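Local coordinates for protein alpha-rhamnosidase (Dictyoglomus thermophilum, PDB 6I60) that probably hydrolyses terminal non-reducing alpha-L-rhamnose residues from alpha-L-rhamnosides, at residues A[220-228]-A[529-537]; A[509-520]-A[821-832]. One frame throughout, in Å; residues are numbered along the deposited sequence.

Contact 1: A[220-228]-A[529-537]; sequences QTDYKKRVL and KYLNDIRDA
Arg226 stretches its side chain from strand 226-233 over to segment 529-537, bringing the edge of its guanidinium to Asp536 OD1, with Asp533 OD1 oblique to it and NH2 and NH1 close to Asn532 CB. The result is an interdomain salt-bridge network, joining the beta-rich alpha-L-rhamnosidase N-terminal domain to a helix of the six-hairpin glycosidase domain. A bend at chi3 (50°) turns the guanidinium so that NE donates to Asp536 OD1 at 2.6 Å. The oxygen lies in the guanidinium plane but is met from above its own carboxylate plane, the two flat groups standing almost perpendicular (84°). Arg226 NH2 adds a weak bond to the same oxygen and a salt bridge to Asp533 OD1 (2.9 Å), while NH1 pairs with Glu340, which also accepts from Asn532 ND2. Arginine suits this place because its nitrogens can serve several acids at once. Asp536 is shared: Arg535 grips its OD2 side-on through NE and NH2, both from one face, so the acid probably eases the closeness of two like charges, whose NH2 atoms lie 4.0 Å apart. Lys529, long enough to reach the loop, donates from NZ to Gln220 O (2.9 Å) and holds the syn lone pair of Asp533 OD2, with Ser492 O as a further acceptor. Its aliphatic part is useful too: Lys529 CE packs against Leu228 CD1 at 3.7 Å.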
loop_
_atom_site.group_PDB
_atom_site.type_symbol
_atom_site.label_atom_id
_atom_site.label_comp_id
_atom_site.label_asym_id
_atom_site.label_seq_id
_atom_site.Cartn_x
_atom_site.Cartn_y
_atom_site.Cartn_z
ATOM N N GLN A 220 -8.581 -9.048 -0.015
ATOM C CA GLN A 220 -8.904 -9.573 -1.335
ATOM C C GLN A 220 -7.719 -10.363 -1.878
ATOM O O GLN A 220 -6.625 -9.815 -2.050
ATOM C CB GLN A 220 -9.274 -8.434 -2.281
ATOM C CG GLN A 220 -10.303 -7.473 -1.717
ATOM C CD GLN A 220 -10.693 -6.396 -2.708
ATOM O OE1 GLN A 220 -10.276 -6.422 -3.868
ATOM N NE2 GLN A 220 -11.496 -5.440 -2.257
ATOM N N THR A 221 -7.937 -11.648 -2.142
ATOM C CA THR A 221 -6.944 -12.504 -2.772
ATOM C C THR A 221 -7.653 -13.425 -3.752
ATOM O O THR A 221 -8.884 -13.450 -3.835
ATOM C CB THR A 221 -6.165 -13.341 -1.748
ATOM O OG1 THR A 221 -7.074 -13.901 -0.793
ATOM C CG2 THR A 221 -5.133 -12.488 -1.027
ATOM N N ASP A 222 -6.864 -14.186 -4.503
ATOM C CA ASP A 222 -7.413 -15.252 -5.335
ATOM C C ASP A 222 -7.875 -16.373 -4.412
ATOM O O ASP A 222 -7.079 -17.221 -3.998
ATOM C CB ASP A 222 -6.375 -15.744 -6.337
ATOM C CG ASP A 222 -6.938 -16.768 -7.304
ATOM O OD1 ASP A 222 -8.086 -17.216 -7.097
ATOM O OD2 ASP A 222 -6.232 -17.124 -8.273
ATOM N N TYR A 223 -9.168 -16.373 -4.077
ATOM C CA TYR A 223 -9.686 -17.308 -3.082
ATOM C C TYR A 223 -9.547 -18.760 -3.521
ATOM O O TYR A 223 -9.596 -19.659 -2.674
ATOM C CB TYR A 223 -11.150 -16.986 -2.771
ATOM C CG TYR A 223 -11.382 -15.560 -2.317
ATOM C CD1 TYR A 223 -10.959 -15.129 -1.066
ATOM C CD2 TYR A 223 -12.020 -14.643 -3.144
ATOM C CE1 TYR A 223 -11.167 -13.824 -0.649
ATOM C CE2 TYR A 223 -12.232 -13.336 -2.736
ATOM C CZ TYR A 223 -11.803 -12.933 -1.488
ATOM O OH TYR A 223 -12.013 -11.634 -1.080
ATOM N N LYS A 224 -9.369 -19.010 -4.820
ATOM C CA LYS A 224 -9.144 -20.376 -5.278
ATOM C C LYS A 224 -7.733 -20.850 -4.950
ATOM O O LYS A 224 -7.501 -22.058 -4.822
ATOM C CB LYS A 224 -9.403 -20.476 -6.780
ATOM C CG LYS A 224 -10.838 -20.822 -7.142
ATOM C CD LYS A 224 -11.037 -20.824 -8.650
ATOM C CE LYS A 224 -12.441 -21.267 -9.021
ATOM N NZ LYS A 224 -12.788 -20.867 -10.412
ATOM N N LYS A 225 -6.785 -19.926 -4.807
ATOM C CA LYS A 225 -5.402 -20.279 -4.510
ATOM C C LYS A 225 -5.016 -20.043 -3.057
ATOM O O LYS A 225 -4.106 -20.711 -2.556
ATOM C CB LYS A 225 -4.449 -19.491 -5.416
ATOM C CG LYS A 225 -4.457 -19.940 -6.870
ATOM C CD LYS A 225 -3.103 -20.503 -7.280
ATOM C CE LYS A 225 -3.171 -21.194 -8.636
ATOM N NZ LYS A 225 -2.344 -22.435 -8.679
ATOM N N ARG A 226 -5.685 -19.121 -2.365
ATOM C CA ARG A 226 -5.337 -18.823 -0.983
ATOM C C ARG A 226 -6.451 -18.002 -0.354
ATOM O O ARG A 226 -7.027 -17.130 -1.009
ATOM C CB ARG A 226 -4.006 -18.067 -0.899
ATOM C CG ARG A 226 -3.932 -17.039 0.212
ATOM C CD ARG A 226 -2.522 -16.513 0.346
ATOM N NE ARG A 226 -2.004 -16.110 -0.954
ATOM C CZ ARG A 226 -1.429 -14.941 -1.197
ATOM N NH1 ARG A 226 -1.286 -14.049 -0.227
ATOM N NH2 ARG A 226 -0.996 -14.668 -2.417
ATOM N N VAL A 227 -6.748 -18.291 0.912
ATOM C CA VAL A 227 -7.735 -17.553 1.692
ATOM C C VAL A 227 -7.073 -17.126 2.995
ATOM O O VAL A 227 -6.684 -17.977 3.803
ATOM C CB VAL A 227 -8.994 -18.391 1.978
ATOM C CG1 VAL A 227 -9.945 -17.624 2.887
ATOM C CG2 VAL A 227 -9.685 -18.782 0.678
ATOM N N LEU A 228 -6.946 -15.816 3.201
ATOM C CA LEU A 228 -6.336 -15.295 4.418
ATOM C C LEU A 228 -7.372 -15.255 5.534
ATOM O O LEU A 228 -8.371 -14.536 5.435
ATOM C CB LEU A 228 -5.759 -13.902 4.182
ATOM C CG LEU A 228 -4.966 -13.673 2.897
ATOM C CD1 LEU A 228 -4.793 -12.187 2.648
ATOM C CD2 LEU A 228 -3.616 -14.363 2.982
ATOM N N LYS A 529 2.410 -9.008 1.226
ATOM C CA LYS A 529 1.166 -9.703 0.917
ATOM C C LYS A 529 0.837 -9.609 -0.567
ATOM O O LYS A 529 0.371 -10.583 -1.168
ATOM C CB LYS A 529 0.025 -9.132 1.761
ATOM C CG LYS A 529 -1.335 -9.746 1.471
ATOM C CD LYS A 529 -2.257 -8.743 0.807
ATOM C CE LYS A 529 -3.662 -9.300 0.653
ATOM N NZ LYS A 529 -4.255 -8.930 -0.662
ATOM N N TYR A 530 1.074 -8.443 -1.176
ATOM C CA TYR A 530 0.772 -8.280 -2.594
ATOM C C TYR A 530 1.757 -9.055 -3.460
ATOM O O TYR A 530 1.383 -9.583 -4.515
ATOM C CB TYR A 530 0.777 -6.799 -2.971
ATOM C CG TYR A 530 0.261 -6.535 -4.367
ATOM C CD1 TYR A 530 -0.998 -6.976 -4.759
ATOM C CD2 TYR A 530 1.034 -5.850 -5.298
ATOM C CE1 TYR A 530 -1.476 -6.738 -6.037
ATOM C CE2 TYR A 530 0.564 -5.609 -6.580
ATOM C CZ TYR A 530 -0.691 -6.055 -6.943
ATOM O OH TYR A 530 -1.162 -5.818 -8.216
ATOM N N LEU A 531 3.022 -9.124 -3.036
ATOM C CA LEU A 531 3.997 -9.932 -3.761
ATOM C C LEU A 531 3.596 -11.398 -3.772
ATOM O O LEU A 531 3.862 -12.110 -4.750
ATOM C CB LEU A 531 5.385 -9.760 -3.145
ATOM C CG LEU A 531 6.202 -8.577 -3.666
ATOM C CD1 LEU A 531 7.574 -8.536 -3.009
ATOM C CD2 LEU A 531 6.326 -8.645 -5.181
ATOM N N ASN A 532 2.956 -11.868 -2.701
ATOM C CA ASN A 532 2.414 -13.220 -2.707
ATOM C C ASN A 532 1.267 -13.343 -3.701
ATOM O O ASN A 532 1.117 -14.379 -4.357
ATOM C CB ASN A 532 1.950 -13.610 -1.303
ATOM C CG ASN A 532 3.101 -13.975 -0.389
ATOM O OD1 ASN A 532 4.176 -14.364 -0.845
ATOM N ND2 ASN A 532 2.880 -13.851 0.913
ATOM N N ASP A 533 0.439 -12.298 -3.816
ATOM C CA ASP A 533 -0.676 -12.334 -4.758
ATOM C C ASP A 533 -0.181 -12.480 -6.190
ATOM O O ASP A 533 -0.781 -13.205 -6.993
ATOM C CB ASP A 533 -1.529 -11.073 -4.614
ATOM C CG ASP A 533 -2.288 -11.026 -3.301
ATOM O OD1 ASP A 533 -2.288 -12.043 -2.575
ATOM O OD2 ASP A 533 -2.882 -9.970 -2.995
ATOM N N ILE A 534 0.913 -11.794 -6.528
ATOM C CA ILE A 534 1.511 -11.953 -7.848
ATOM C C ILE A 534 2.068 -13.360 -8.012
ATOM O O ILE A 534 1.971 -13.962 -9.088
ATOM C CB ILE A 534 2.592 -10.879 -8.069
ATOM C CG1 ILE A 534 1.970 -9.484 -7.994
ATOM C CG2 ILE A 534 3.300 -11.086 -9.397
ATOM C CD1 ILE A 534 2.819 -8.481 -7.254
ATOM N N ARG A 535 2.649 -13.912 -6.944
ATOM C CA ARG A 535 3.151 -15.280 -6.993
ATOM C C ARG A 535 2.013 -16.279 -7.166
ATOM O O ARG A 535 2.171 -17.297 -7.851
ATOM C CB ARG A 535 3.952 -15.582 -5.727
ATOM C CG ARG A 535 4.630 -16.940 -5.717
ATOM C CD ARG A 535 4.706 -17.497 -4.305
ATOM N NE ARG A 535 3.395 -17.546 -3.663
ATOM C CZ ARG A 535 3.183 -17.302 -2.373
ATOM N NH1 ARG A 535 4.202 -16.989 -1.582
ATOM N NH2 ARG A 535 1.955 -17.372 -1.873
ATOM N N ASP A 536 0.859 -16.002 -6.559
ATOM C CA ASP A 536 -0.300 -16.879 -6.665
ATOM C C ASP A 536 -1.005 -16.774 -8.010
ATOM O O ASP A 536 -1.905 -17.575 -8.284
ATOM C CB ASP A 536 -1.299 -16.573 -5.542
ATOM C CG ASP A 536 -0.947 -17.272 -4.239
ATOM O OD1 ASP A 536 -1.782 -17.258 -3.309
ATOM O OD2 ASP A 536 0.166 -17.833 -4.142
ATOM N N ALA A 537 -0.631 -15.812 -8.850
ATOM C CA ALA A 537 -1.232 -15.663 -10.166
ATOM C C ALA A 537 -0.239 -15.877 -11.297
ATOM O O ALA A 537 -0.611 -15.723 -12.467
ATOM C CB ALA A 537 -1.879 -14.278 -10.304
#

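Contact 2: A[509-520]-A[821-832]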
loop_
_atom_site.group_PDB
_atom_site.type_symbol
_atom_site.label_atom_id
_atom_site.label_comp_id
_atom_site.label_asym_id
_atom_site.label_seq_id
_atom_site.Cartn_x
_atom_site.Cartn_y
_atom_site.Cartn_z
ATOM N N ASP A 509 -0.189 0.547 -12.434
ATOM C CA ASP A 509 -0.402 1.652 -11.507
ATOM C C ASP A 509 0.277 1.398 -10.169
ATOM O O ASP A 509 0.772 2.337 -9.535
ATOM C CB ASP A 509 -1.899 1.889 -11.309
ATOM C CG ASP A 509 -2.652 1.983 -12.621
ATOM O OD1 ASP A 509 -2.248 1.304 -13.589
ATOM O OD2 ASP A 509 -3.647 2.737 -12.685
ATOM N N ALA A 510 0.316 0.137 -9.728
ATOM C CA ALA A 510 0.954 -0.183 -8.457
ATOM C C ALA A 510 2.470 -0.078 -8.545
ATOM O O ALA A 510 3.125 0.256 -7.550
ATOM C CB ALA A 510 0.547 -1.585 -8.007
ATOM N N GLN A 511 3.042 -0.350 -9.718
ATOM C CA GLN A 511 4.492 -0.298 -9.865
ATOM C C GLN A 511 4.995 1.140 -9.897
ATOM O O GLN A 511 5.992 1.468 -9.243
ATOM C CB GLN A 511 4.912 -1.041 -11.133
ATOM C CG GLN A 511 6.362 -0.826 -11.531
ATOM C CD GLN A 511 6.525 0.237 -12.602
ATOM O OE1 GLN A 511 5.749 0.297 -13.558
ATOM N NE2 GLN A 511 7.537 1.083 -12.444
ATOM N N LEU A 512 4.316 2.012 -10.648
ATOM C CA LEU A 512 4.802 3.376 -10.831
ATOM C C LEU A 512 4.644 4.218 -9.572
ATOM O O LEU A 512 5.395 5.181 -9.378
ATOM C CB LEU A 512 4.073 4.038 -11.999
ATOM C CG LEU A 512 4.349 3.438 -13.378
ATOM C CD1 LEU A 512 3.264 3.848 -14.355
ATOM C CD2 LEU A 512 5.723 3.852 -13.884
ATOM N N SER A 513 3.680 3.888 -8.713
ATOM C CA SER A 513 3.452 4.633 -7.484
ATOM C C SER A 513 3.993 3.917 -6.253
ATOM O O SER A 513 3.727 4.353 -5.129
ATOM C CB SER A 513 1.958 4.928 -7.308
ATOM O OG SER A 513 1.209 3.740 -7.120
ATOM N N ALA A 514 4.756 2.838 -6.438
ATOM C CA ALA A 514 5.257 2.087 -5.292
ATOM C C ALA A 514 6.310 2.877 -4.525
ATOM O O ALA A 514 6.368 2.808 -3.292
ATOM C CB ALA A 514 5.817 0.740 -5.749
ATOM N N GLU A 515 7.151 3.634 -5.234
ATOM C CA GLU A 515 8.177 4.423 -4.559
ATOM C C GLU A 515 7.569 5.557 -3.743
ATOM O O GLU A 515 8.086 5.895 -2.671
ATOM C CB GLU A 515 9.172 4.975 -5.579
ATOM C CG GLU A 515 10.400 5.626 -4.964
ATOM C CD GLU A 515 11.436 6.019 -6.000
ATOM O OE1 GLU A 515 11.060 6.647 -7.012
ATOM O OE2 GLU A 515 12.627 5.699 -5.804
ATOM N N GLU A 516 6.473 6.148 -4.225
ATOM C CA GLU A 516 5.828 7.221 -3.474
ATOM C C GLU A 516 5.205 6.695 -2.188
ATOM O O GLU A 516 5.357 7.306 -1.123
ATOM C CB GLU A 516 4.773 7.905 -4.343
ATOM C CG GLU A 516 3.702 8.649 -3.560
ATOM C CD GLU A 516 2.461 7.806 -3.324
ATOM O OE1 GLU A 516 2.009 7.727 -2.162
ATOM O OE2 GLU A 516 1.944 7.220 -4.296
ATOM N N ALA A 517 4.502 5.562 -2.268
ATOM C CA ALA A 517 3.834 5.013 -1.091
ATOM C C ALA A 517 4.840 4.617 -0.018
ATOM O O ALA A 517 4.580 4.778 1.181
ATOM C CB ALA A 517 2.976 3.814 -1.493
ATOM N N ILE A 518 5.997 4.097 -0.430
ATOM C CA ILE A 518 7.028 3.725 0.534
ATOM C C ILE A 518 7.538 4.959 1.267
ATOM O O ILE A 518 7.741 4.934 2.487
ATOM C CB ILE A 518 8.162 2.964 -0.176
ATOM C CG1 ILE A 518 7.721 1.535 -0.494
ATOM C CG2 ILE A 518 9.422 2.951 0.672
ATOM C CD1 ILE A 518 8.689 0.785 -1.382
ATOM N N PHE A 519 7.734 6.063 0.541
ATOM C CA PHE A 519 8.204 7.292 1.173
ATOM C C PHE A 519 7.178 7.860 2.144
ATOM O O PHE A 519 7.553 8.454 3.161
ATOM C CB PHE A 519 8.547 8.336 0.110
ATOM C CG PHE A 519 10.012 8.424 -0.200
ATOM C CD1 PHE A 519 10.529 7.828 -1.338
ATOM C CD2 PHE A 519 10.873 9.098 0.651
ATOM C CE1 PHE A 519 11.878 7.902 -1.623
ATOM C CE2 PHE A 519 12.224 9.177 0.371
ATOM C CZ PHE A 519 12.728 8.578 -0.768
ATOM N N ASN A 520 5.890 7.684 1.856
ATOM C CA ASN A 520 4.840 8.285 2.669
ATOM C C ASN A 520 4.304 7.355 3.747
ATOM O O ASN A 520 3.917 7.831 4.822
ATOM C CB ASN A 520 3.681 8.739 1.777
ATOM C CG ASN A 520 3.942 10.079 1.125
ATOM O OD1 ASN A 520 4.385 11.024 1.778
ATOM N ND2 ASN A 520 3.668 10.168 -0.171
ATOM N N ILE A 821 -3.975 6.941 -9.040
ATOM C CA ILE A 821 -2.692 6.995 -8.350
ATOM C C ILE A 821 -1.509 6.768 -9.281
ATOM O O ILE A 821 -0.359 6.949 -8.850
ATOM C CB ILE A 821 -2.651 5.987 -7.179
ATOM C CG1 ILE A 821 -1.507 6.295 -6.207
ATOM C CG2 ILE A 821 -2.570 4.559 -7.703
ATOM C CD1 ILE A 821 -1.342 7.765 -5.895
ATOM N N MET A 822 -1.742 6.404 -10.545
ATOM C CA MET A 822 -0.631 6.084 -11.438
ATOM C C MET A 822 0.268 7.293 -11.672
ATOM O O MET A 822 1.493 7.155 -11.773
ATOM C CB MET A 822 -1.162 5.543 -12.764
ATOM C CG MET A 822 -2.418 6.239 -13.263
ATOM S SD MET A 822 -3.144 5.398 -14.683
ATOM C CE MET A 822 -3.951 6.762 -15.515
ATOM N N PHE A 823 -0.318 8.487 -11.754
ATOM C CA PHE A 823 0.463 9.699 -11.972
ATOM C C PHE A 823 1.072 10.259 -10.691
ATOM O O PHE A 823 1.690 11.328 -10.739
ATOM C CB PHE A 823 -0.405 10.774 -12.638
ATOM C CG PHE A 823 -0.516 10.627 -14.132
ATOM C CD1 PHE A 823 0.610 10.704 -14.936
ATOM C CD2 PHE A 823 -1.748 10.414 -14.732
ATOM C CE1 PHE A 823 0.509 10.570 -16.309
ATOM C CE2 PHE A 823 -1.854 10.279 -16.104
ATOM C CZ PHE A 823 -0.724 10.359 -16.894
ATOM N N GLY A 824 0.925 9.572 -9.558
ATOM C CA GLY A 824 1.407 10.053 -8.279
ATOM C C GLY A 824 2.881 9.864 -8.007
ATOM O O GLY A 824 3.338 10.162 -6.901
ATOM N N SER A 825 3.650 9.382 -8.986
ATOM C CA SER A 825 5.073 9.139 -8.782
ATOM C C SER A 825 5.874 10.415 -8.561
ATOM O O SER A 825 7.046 10.329 -8.181
ATOM C CB SER A 825 5.649 8.376 -9.976
ATOM O OG SER A 825 5.090 8.833 -11.195
ATOM N N VAL A 826 5.280 11.588 -8.789
ATOM C CA VAL A 826 6.017 12.835 -8.621
ATOM C C VAL A 826 6.298 13.104 -7.150
ATOM O O VAL A 826 7.261 13.803 -6.811
ATOM C CB VAL A 826 5.243 13.992 -9.277
ATOM C CG1 VAL A 826 6.013 15.298 -9.160
ATOM C CG2 VAL A 826 4.985 13.668 -10.725
ATOM N N ASP A 827 5.480 12.548 -6.251
ATOM C CA ASP A 827 5.711 12.754 -4.826
ATOM C C ASP A 827 7.049 12.178 -4.387
ATOM O O ASP A 827 7.658 12.681 -3.436
ATOM C CB ASP A 827 4.576 12.141 -4.011
ATOM C CG ASP A 827 4.336 12.880 -2.714
ATOM O OD1 ASP A 827 4.016 14.087 -2.771
ATOM O OD2 ASP A 827 4.476 12.258 -1.639
ATOM N N ALA A 828 7.523 11.128 -5.061
ATOM C CA ALA A 828 8.860 10.619 -4.776
ATOM C C ALA A 828 9.932 11.627 -5.166
ATOM O O ALA A 828 10.974 11.710 -4.507
ATOM C CB ALA A 828 9.086 9.294 -5.502
ATOM N N TRP A 829 9.692 12.402 -6.227
ATOM C CA TRP A 829 10.645 13.431 -6.624
ATOM C C TRP A 829 10.735 14.541 -5.585
ATOM O O TRP A 829 11.807 15.131 -5.403
ATOM C CB TRP A 829 10.255 14.000 -7.989
ATOM C CG TRP A 829 11.264 14.942 -8.567
ATOM C CD1 TRP A 829 12.504 14.627 -9.035
ATOM C CD2 TRP A 829 11.114 16.355 -8.741
ATOM N NE1 TRP A 829 13.140 15.758 -9.488
ATOM C CE2 TRP A 829 12.306 16.833 -9.320
ATOM C CE3 TRP A 829 10.088 17.264 -8.463
ATOM C CZ2 TRP A 829 12.502 18.177 -9.626
ATOM C CZ3 TRP A 829 10.283 18.600 -8.770
ATOM C CH2 TRP A 829 11.481 19.044 -9.345
ATOM N N PHE A 830 9.632 14.834 -4.892
ATOM C CA PHE A 830 9.659 15.868 -3.862
ATOM C C PHE A 830 10.561 15.467 -2.701
ATOM O O PHE A 830 11.248 16.314 -2.119
ATOM C CB PHE A 830 8.243 16.148 -3.358
ATOM C CG PHE A 830 7.308 16.655 -4.417
ATOM C CD1 PHE A 830 7.788 17.370 -5.502
ATOM C CD2 PHE A 830 5.946 16.420 -4.323
ATOM C CE1 PHE A 830 6.926 17.841 -6.475
ATOM C CE2 PHE A 830 5.079 16.887 -5.292
ATOM C CZ PHE A 830 5.569 17.599 -6.370
ATOM N N TYR A 831 10.572 14.180 -2.350
ATOM C CA TYR A 831 11.387 13.710 -1.235
ATOM C C TYR A 831 12.865 13.643 -1.609
ATOM O O TYR A 831 13.723 14.135 -0.868
ATOM C CB TYR A 831 10.901 12.336 -0.774
ATOM C CG TYR A 831 9.673 12.355 0.108
ATOM C CD1 TYR A 831 8.400 12.314 -0.442
ATOM C CD2 TYR A 831 9.788 12.395 1.491
ATOM C CE1 TYR A 831 7.274 12.323 0.361
ATOM C CE2 TYR A 831 8.667 12.404 2.302
ATOM C CZ TYR A 831 7.414 12.367 1.731
ATOM O OH TYR A 831 6.297 12.375 2.530
ATOM N N ARG A 832 13.174 13.041 -2.761
ATOM C CA ARG A 832 14.556 12.714 -3.096
ATOM C C ARG A 832 15.321 13.896 -3.683
ATOM O O ARG A 832 16.550 13.948 -3.558
ATOM C CB ARG A 832 14.593 11.542 -4.080
ATOM C CG ARG A 832 13.812 10.315 -3.632
ATOM C CD ARG A 832 13.881 9.192 -4.665
ATOM N NE ARG A 832 14.189 9.687 -6.005
ATOM C CZ ARG A 832 15.291 9.378 -6.683
ATOM N NH1 ARG A 832 16.200 8.570 -6.152
ATOM N NH2 ARG A 832 15.487 9.880 -7.896
HETATM O O HOH W 1 -4.273 4.642 -10.534
#
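Asn520 and two residues of helix 826-835 supply the direct hydrogen bonds. With CG anti to its carbonyl carbon (chi1 -81°), the Asn520 side chain brings both ends of its amide to the other helix. ND2 donates to Asp827 OD2 at 2.7 Å along a nearly straight path (163°), arriving on the anti side of the carboxylate and somewhat out of its plane. OD1 accepts from Tyr831 OH at the edge of the phenol ring. An amide fits here because it can give and take at once, and Asp827 is itself steadied by His479 through OD1. A water forms the polar link at the other end, donating to Asp509 OD2 (2.9 Å) and accepting from Ile821 N (2.8 Å). These bonds join parts of the alpha/alpha barrel of the six-hairpin glycosidase domain, where the axes of 514-520 and 826-832 cross at 51° and come within 8.0 Å. Aromatic packing lies next to the Asn520 bonds, at the C-terminal ends of both segments. The rings of Phe519 and Tyr831 are nearly parallel but slid past each other, centroids 5.0 Å apart, so each CB makes a CH-pi contact over the other's face; flat rings suit so close a crossing because they can slip between the helices. Arg832 lays its CG near Phe519 CZ, while its guanidinium pairs with Asp769. Among the van der Waals contacts, small Ala828 lets the backbones close in, its CB meeting Glu515 OE1 and CG; the Glu515 carboxylate is held by Arg765 and Tyr575. The bent Glu516 chain puts CG against Asp827 CB (3.6 Å). Beside Asp509, the Met822 chain runs in the same direction, with Met822 CB against Asp509 CB (4.0 Å).

After an N-terminal immunoglobulin-like domain the chain forms 220-228, in the region classed as the alpha-L-rhamnosidase N-terminal domain, passes through a concanavalin-like domain and enters the glycosidase domain, where 509-520 comes before 529-537. Contact 1 closes a loop of 300 intervening residues when 529-537 returns to 220-228. Contact 2 closes a second loop of the same length when 821-832 meets 509-520. Because the four segments alternate, the loops cross and neither nests in the other. Contact 1 ties two domains together, whereas contact 2 joins early and late helices of one barrel. Their centres lie about 24 Å apart, yet consecutive helices 514-520 and 524-535 connect them, and Tyr530 CE2 packs 4.3 Å from Ala510 CB.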